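One contact in two related proteins. Structure 1 is branched-chain amino acid transport system substrate-binding protein from Rhodopseudomonas palustris, which probably binds small aromatic acids released by lignin breakdown and delivers them to an ABC transporter for uptake into the cell: PDB 4JB0 (chain A, 1.91 Å), residues Ile5-Thr10 and Val69-Ser74. Structure 2 is extracellular ligand-binding receptor from Rhodopseudomonas palustris: PDB 4DQD (chain B, 1.60 Å), residues Ile5-Thr10 and Val69-Ser74. Both blocks share one frame: the second was fitted to the first on N, CA, C and O of the twelve residues, RMSD 0.32 Å. Numbering follows each deposited sequence.

Structure 1 (4JB0); sequences ITIGIT and VIMGSS.
M71 lies beside I9 on one face of a parallel strand pair, 5-10 next to 69-74, within the mixed sheet of one lobe of this periplasmic binding protein; S74 beyond it touches bound 3-(4-hydroxy-3-methoxyphenyl)-2-propenoic acid. M71 CB stands 4.0 Å from I9 CG1. CG carries the chain on, SD passes 3.9 Å from I9 CD1, and CE ends 3.9 Å from I7 CG2, a reach suited to a long unbranched chain; M71 also touches A287 and L291 of helix 279-299. I7, chi2 155°, holds CG1 4.5 Å from V69 CB. On the other face buried, apolar I70 covers side-chain-less G8, CB 3.4 Å from G8 O. M71 N hydrogen-bonds to G8 O (2.8 Å). Partly exposed T6, suitably polar, hydrogen-bonds through N to D68. The short hydroxyls of T10 and S73 both hydrogen-bond to D47 OD2, and a CB on G72 would strike T10 O.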
loop_
_atom_site.group_PDB
_atom_site.type_symbol
_atom_site.label_atom_id
_atom_site.label_comp_id
_atom_site.label_asym_id
_atom_site.label_seq_id
_atom_site.Cartn_x
_atom_site.Cartn_y
_atom_site.Cartn_z
ATOM N N ILE A 5 19.367 -17.365 1.684
ATOM C CA ILE A 5 18.093 -17.065 2.285
ATOM C C ILE A 5 17.119 -16.938 1.114
ATOM O O ILE A 5 17.405 -16.234 0.119
ATOM C CB ILE A 5 18.150 -15.759 3.105
ATOM C CG1 ILE A 5 19.113 -15.966 4.292
ATOM C CG2 ILE A 5 16.728 -15.388 3.554
ATOM C CD1 ILE A 5 19.747 -14.758 4.852
ATOM N N THR A 6 15.992 -17.640 1.217
ATOM C CA THR A 6 15.156 -17.830 0.061
ATOM C C THR A 6 13.879 -16.993 0.243
ATOM O O THR A 6 13.167 -17.136 1.217
ATOM C CB THR A 6 14.845 -19.346 -0.172
ATOM O OG1 THR A 6 16.077 -20.091 -0.210
ATOM C CG2 THR A 6 14.076 -19.561 -1.466
ATOM N N ILE A 7 13.636 -16.103 -0.714
ATOM C CA ILE A 7 12.527 -15.177 -0.652
ATOM C C ILE A 7 11.645 -15.381 -1.873
ATOM O O ILE A 7 12.061 -15.131 -3.005
ATOM C CB ILE A 7 13.009 -13.673 -0.549
ATOM C CG1 ILE A 7 13.919 -13.447 0.683
ATOM C CG2 ILE A 7 11.780 -12.713 -0.565
ATOM C CD1 ILE A 7 14.867 -12.274 0.510
ATOM N N GLY A 8 10.401 -15.789 -1.647
ATOM C CA GLY A 8 9.462 -15.907 -2.766
ATOM C C GLY A 8 8.512 -14.712 -2.804
ATOM O O GLY A 8 7.848 -14.394 -1.817
ATOM N N ILE A 9 8.457 -14.059 -3.961
ATOM C CA ILE A 9 7.625 -12.910 -4.200
ATOM C C ILE A 9 6.567 -13.188 -5.264
ATOM O O ILE A 9 6.901 -13.548 -6.418
ATOM C CB ILE A 9 8.497 -11.698 -4.629
ATOM C CG1 ILE A 9 9.557 -11.462 -3.536
ATOM C CG2 ILE A 9 7.610 -10.469 -4.956
ATOM C CD1 ILE A 9 10.430 -10.156 -3.638
ATOM N N THR A 10 5.301 -12.937 -4.922
ATOM C CA THR A 10 4.252 -12.998 -5.950
ATOM C C THR A 10 3.658 -11.623 -6.053
ATOM O O THR A 10 3.191 -11.076 -5.054
ATOM C CB THR A 10 3.184 -14.175 -5.737
ATOM O OG1 THR A 10 2.159 -14.141 -6.740
ATOM C CG2 THR A 10 2.461 -14.106 -4.396
ATOM N N VAL A 69 10.900 -16.573 3.645
ATOM C CA VAL A 69 9.977 -15.408 3.683
ATOM C C VAL A 69 9.230 -15.407 2.403
ATOM O O VAL A 69 9.837 -15.720 1.368
ATOM C CB VAL A 69 10.728 -14.014 3.768
ATOM C CG1 VAL A 69 9.714 -12.829 4.050
ATOM C CG2 VAL A 69 11.723 -14.041 4.886
ATOM N N ILE A 70 7.942 -15.048 2.435
ATOM C CA ILE A 70 7.260 -14.725 1.189
ATOM C C ILE A 70 6.676 -13.328 1.197
ATOM O O ILE A 70 6.394 -12.792 2.246
ATOM C CB ILE A 70 6.120 -15.767 0.778
ATOM C CG1 ILE A 70 4.999 -15.850 1.846
ATOM C CG2 ILE A 70 6.730 -17.132 0.475
ATOM C CD1 ILE A 70 3.846 -16.929 1.502
ATOM N N MET A 71 6.499 -12.764 0.008
ATOM C CA MET A 71 5.994 -11.394 -0.149
ATOM C C MET A 71 4.948 -11.327 -1.215
ATOM O O MET A 71 4.987 -12.070 -2.216
ATOM C CB MET A 71 7.136 -10.430 -0.531
ATOM C CG MET A 71 8.303 -10.516 0.370
ATOM S SD MET A 71 9.421 -9.138 0.022
ATOM C CE MET A 71 10.720 -9.373 1.209
ATOM N N GLY A 72 3.973 -10.450 -1.007
ATOM C CA GLY A 72 2.996 -10.198 -2.067
ATOM C C GLY A 72 1.611 -10.021 -1.472
ATOM O O GLY A 72 1.455 -10.047 -0.240
ATOM N N SER A 73 0.601 -9.826 -2.296
ATOM C CA SER A 73 0.690 -9.532 -3.707
ATOM C C SER A 73 0.574 -8.011 -3.881
ATOM O O SER A 73 0.938 -7.235 -2.989
ATOM C CB SER A 73 -0.435 -10.291 -4.454
ATOM O OG SER A 73 -0.450 -9.973 -5.844
ATOM N N SER A 74 0.103 -7.591 -5.038
ATOM C CA SER A 74 0.078 -6.171 -5.411
ATOM C C SER A 74 -1.310 -5.504 -5.133
ATOM O O SER A 74 -1.413 -4.243 -5.007
ATOM C CB SER A 74 0.434 -6.092 -6.915
ATOM O OG SER A 74 1.772 -6.565 -7.104
#

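Structure 2 (4DQD); sequences IKIGIT and VLIGSS.
I71 lies beside I9 on one face of the strand pair, a branched apolar residue suited to a buried strand. Its CB stands 4.2 Å from I9 CG1. CG1 comes 4.2 Å from I7 CG2, and CD1 at the tip closes to 3.7 Å from that same I7 CG2; I71 also touches L288 and M292 of helix 284-305. I7, chi2 -68°, brings CD1 alongside V69, 3.8 Å from V69 CB. On the other face buried, apolar L70 covers side-chain-less G8, its CG anti to the backbone N (chi1 -179°) and CD1 3.7 Å from G8 O. I71 N hydrogen-bonds to G8 O (2.8 Å). Partly exposed K6, suitably polar, hydrogen-bonds through N to D68. The short hydroxyls of T10 and S73 both hydrogen-bond to D47 OD2, and a CB on G72 would strike T10 O.

Structure 1 against structure 2
At the first position a short hydroxyl residue, T6(A), is exchanged for a long, positively charged one, K6(B). At the second, I70(A) is exchanged for L70(B), both buried, the one against G8(A) and the other against G8(B). Their CB atoms stand 0.8 Å apart after superposition, and CB of I70(A) is 3.4 Å from G8(A) O where CB of L70(B) is 4.4 Å from G8(B) O. Branching at CB gives way to branching at CG: CG1 and CG2 of I70(A) have no counterpart, nor do CG and CD1 of L70(B), while CD1 of I70(A) and CD2 of L70(B) come 1.3 Å apart. The third exchange, M71(A) for I71(B), keeps much of the path. CG of M71(A) and CG1 of I71(B) are 0.2 Å apart, SD of M71(A) and CD1 of I71(B) 0.5 Å apart. CE of M71(A) and CG2 of I71(B) have no counterpart in the other side chain, so bulk at the tip is exchanged for bulk beside the backbone; M71(A) touches I7(A) as I71(B) touches I7(B). The models of I7(A) and I7(B) differ too, chi2 155° against -68°, which sets the CD1 atoms 2.0 Å apart; CG2 stays near V69(A) O and V69(B) O. T10(A), V69(A), S73(A) and their counterparts keep their place, and the hydrogen bond of G8(A) N to V69(A) O is found again between G8(B) N and V69(B) O.

Structure 2 (4DQD)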
loop_
_atom_site.group_PDB
_atom_site.type_symbol
_atom_site.label_atom_id
_atom_site.label_comp_id
_atom_site.label_asym_id
_atom_site.label_seq_id
_atom_site.Cartn_x
_atom_site.Cartn_y
_atom_site.Cartn_z
ATOM N N ILE B 5 19.466 -17.970 2.083
ATOM C CA ILE B 5 18.157 -17.404 2.368
ATOM C C ILE B 5 17.351 -17.329 1.077
ATOM O O ILE B 5 17.871 -16.934 0.035
ATOM C CB ILE B 5 18.304 -15.994 2.965
ATOM C CG1 ILE B 5 19.084 -16.074 4.280
ATOM C CG2 ILE B 5 16.933 -15.337 3.170
ATOM C CD1 ILE B 5 19.528 -14.716 4.810
ATOM N N LYS B 6 16.087 -17.738 1.139
ATOM C CA LYS B 6 15.224 -17.719 -0.042
ATOM C C LYS B 6 14.011 -16.844 0.203
ATOM O O LYS B 6 13.317 -16.993 1.209
ATOM C CB LYS B 6 14.785 -19.133 -0.418
ATOM C CG LYS B 6 15.933 -20.063 -0.765
ATOM C CD LYS B 6 15.400 -21.444 -1.100
ATOM C CE LYS B 6 16.517 -22.442 -1.267
ATOM N NZ LYS B 6 15.956 -23.810 -1.452
ATOM N N ILE B 7 13.753 -15.935 -0.730
ATOM C CA ILE B 7 12.622 -15.029 -0.622
ATOM C C ILE B 7 11.701 -15.264 -1.799
ATOM O O ILE B 7 12.143 -15.195 -2.943
ATOM C CB ILE B 7 13.092 -13.558 -0.672
ATOM C CG1 ILE B 7 14.183 -13.285 0.369
ATOM C CG2 ILE B 7 11.907 -12.587 -0.521
ATOM C CD1 ILE B 7 13.711 -13.350 1.785
ATOM N N GLY B 8 10.425 -15.545 -1.527
ATOM C CA GLY B 8 9.454 -15.767 -2.587
ATOM C C GLY B 8 8.620 -14.511 -2.767
ATOM O O GLY B 8 8.264 -13.859 -1.790
ATOM N N ILE B 9 8.322 -14.157 -4.014
ATOM C CA ILE B 9 7.537 -12.949 -4.280
ATOM C C ILE B 9 6.480 -13.283 -5.324
ATOM O O ILE B 9 6.793 -13.872 -6.351
ATOM C CB ILE B 9 8.411 -11.808 -4.840
ATOM C CG1 ILE B 9 9.671 -11.602 -3.991
ATOM C CG2 ILE B 9 7.607 -10.499 -4.920
ATOM C CD1 ILE B 9 10.670 -10.647 -4.621
ATOM N N THR B 10 5.232 -12.935 -5.043
ATOM C CA THR B 10 4.188 -12.993 -6.068
ATOM C C THR B 10 3.631 -11.584 -6.251
ATOM O O THR B 10 3.344 -10.890 -5.277
ATOM C CB THR B 10 3.079 -14.018 -5.706
ATOM O OG1 THR B 10 2.108 -14.079 -6.758
ATOM C CG2 THR B 10 2.369 -13.635 -4.418
ATOM N N VAL B 69 10.724 -16.245 3.569
ATOM C CA VAL B 69 9.773 -15.142 3.633
ATOM C C VAL B 69 9.004 -15.139 2.323
ATOM O O VAL B 69 9.590 -15.386 1.266
ATOM C CB VAL B 69 10.494 -13.789 3.771
ATOM C CG1 VAL B 69 9.481 -12.636 3.826
ATOM C CG2 VAL B 69 11.361 -13.774 5.023
ATOM N N LEU B 70 7.698 -14.884 2.402
ATOM C CA LEU B 70 6.872 -14.660 1.219
ATOM C C LEU B 70 6.480 -13.184 1.137
ATOM O O LEU B 70 6.176 -12.567 2.159
ATOM C CB LEU B 70 5.603 -15.513 1.303
ATOM C CG LEU B 70 4.615 -15.438 0.143
ATOM C CD1 LEU B 70 5.293 -15.883 -1.149
ATOM C CD2 LEU B 70 3.415 -16.320 0.443
ATOM N N ILE B 71 6.488 -12.631 -0.074
ATOM C CA ILE B 71 6.124 -11.236 -0.291
ATOM C C ILE B 71 5.046 -11.166 -1.370
ATOM O O ILE B 71 5.175 -11.793 -2.424
ATOM C CB ILE B 71 7.356 -10.389 -0.715
ATOM C CG1 ILE B 71 8.444 -10.449 0.369
ATOM C CG2 ILE B 71 6.950 -8.945 -0.994
ATOM C CD1 ILE B 71 9.698 -9.608 0.031
ATOM N N GLY B 72 3.983 -10.415 -1.106
ATOM C CA GLY B 72 2.919 -10.250 -2.091
ATOM C C GLY B 72 1.534 -10.260 -1.467
ATOM O O GLY B 72 1.400 -10.336 -0.248
ATOM N N SER B 73 0.499 -10.125 -2.285
ATOM C CA SER B 73 0.625 -9.723 -3.680
ATOM C C SER B 73 0.533 -8.194 -3.773
ATOM O O SER B 73 0.797 -7.482 -2.802
ATOM C CB SER B 73 -0.497 -10.372 -4.505
ATOM O OG SER B 73 -0.419 -10.029 -5.882
ATOM N N SER B 74 0.151 -7.694 -4.942
ATOM C CA SER B 74 0.120 -6.251 -5.210
ATOM C C SER B 74 -1.227 -5.634 -4.856
ATOM O O SER B 74 -1.315 -4.421 -4.599
ATOM C CB SER B 74 0.355 -5.998 -6.701
ATOM O OG SER B 74 1.547 -6.602 -7.156
#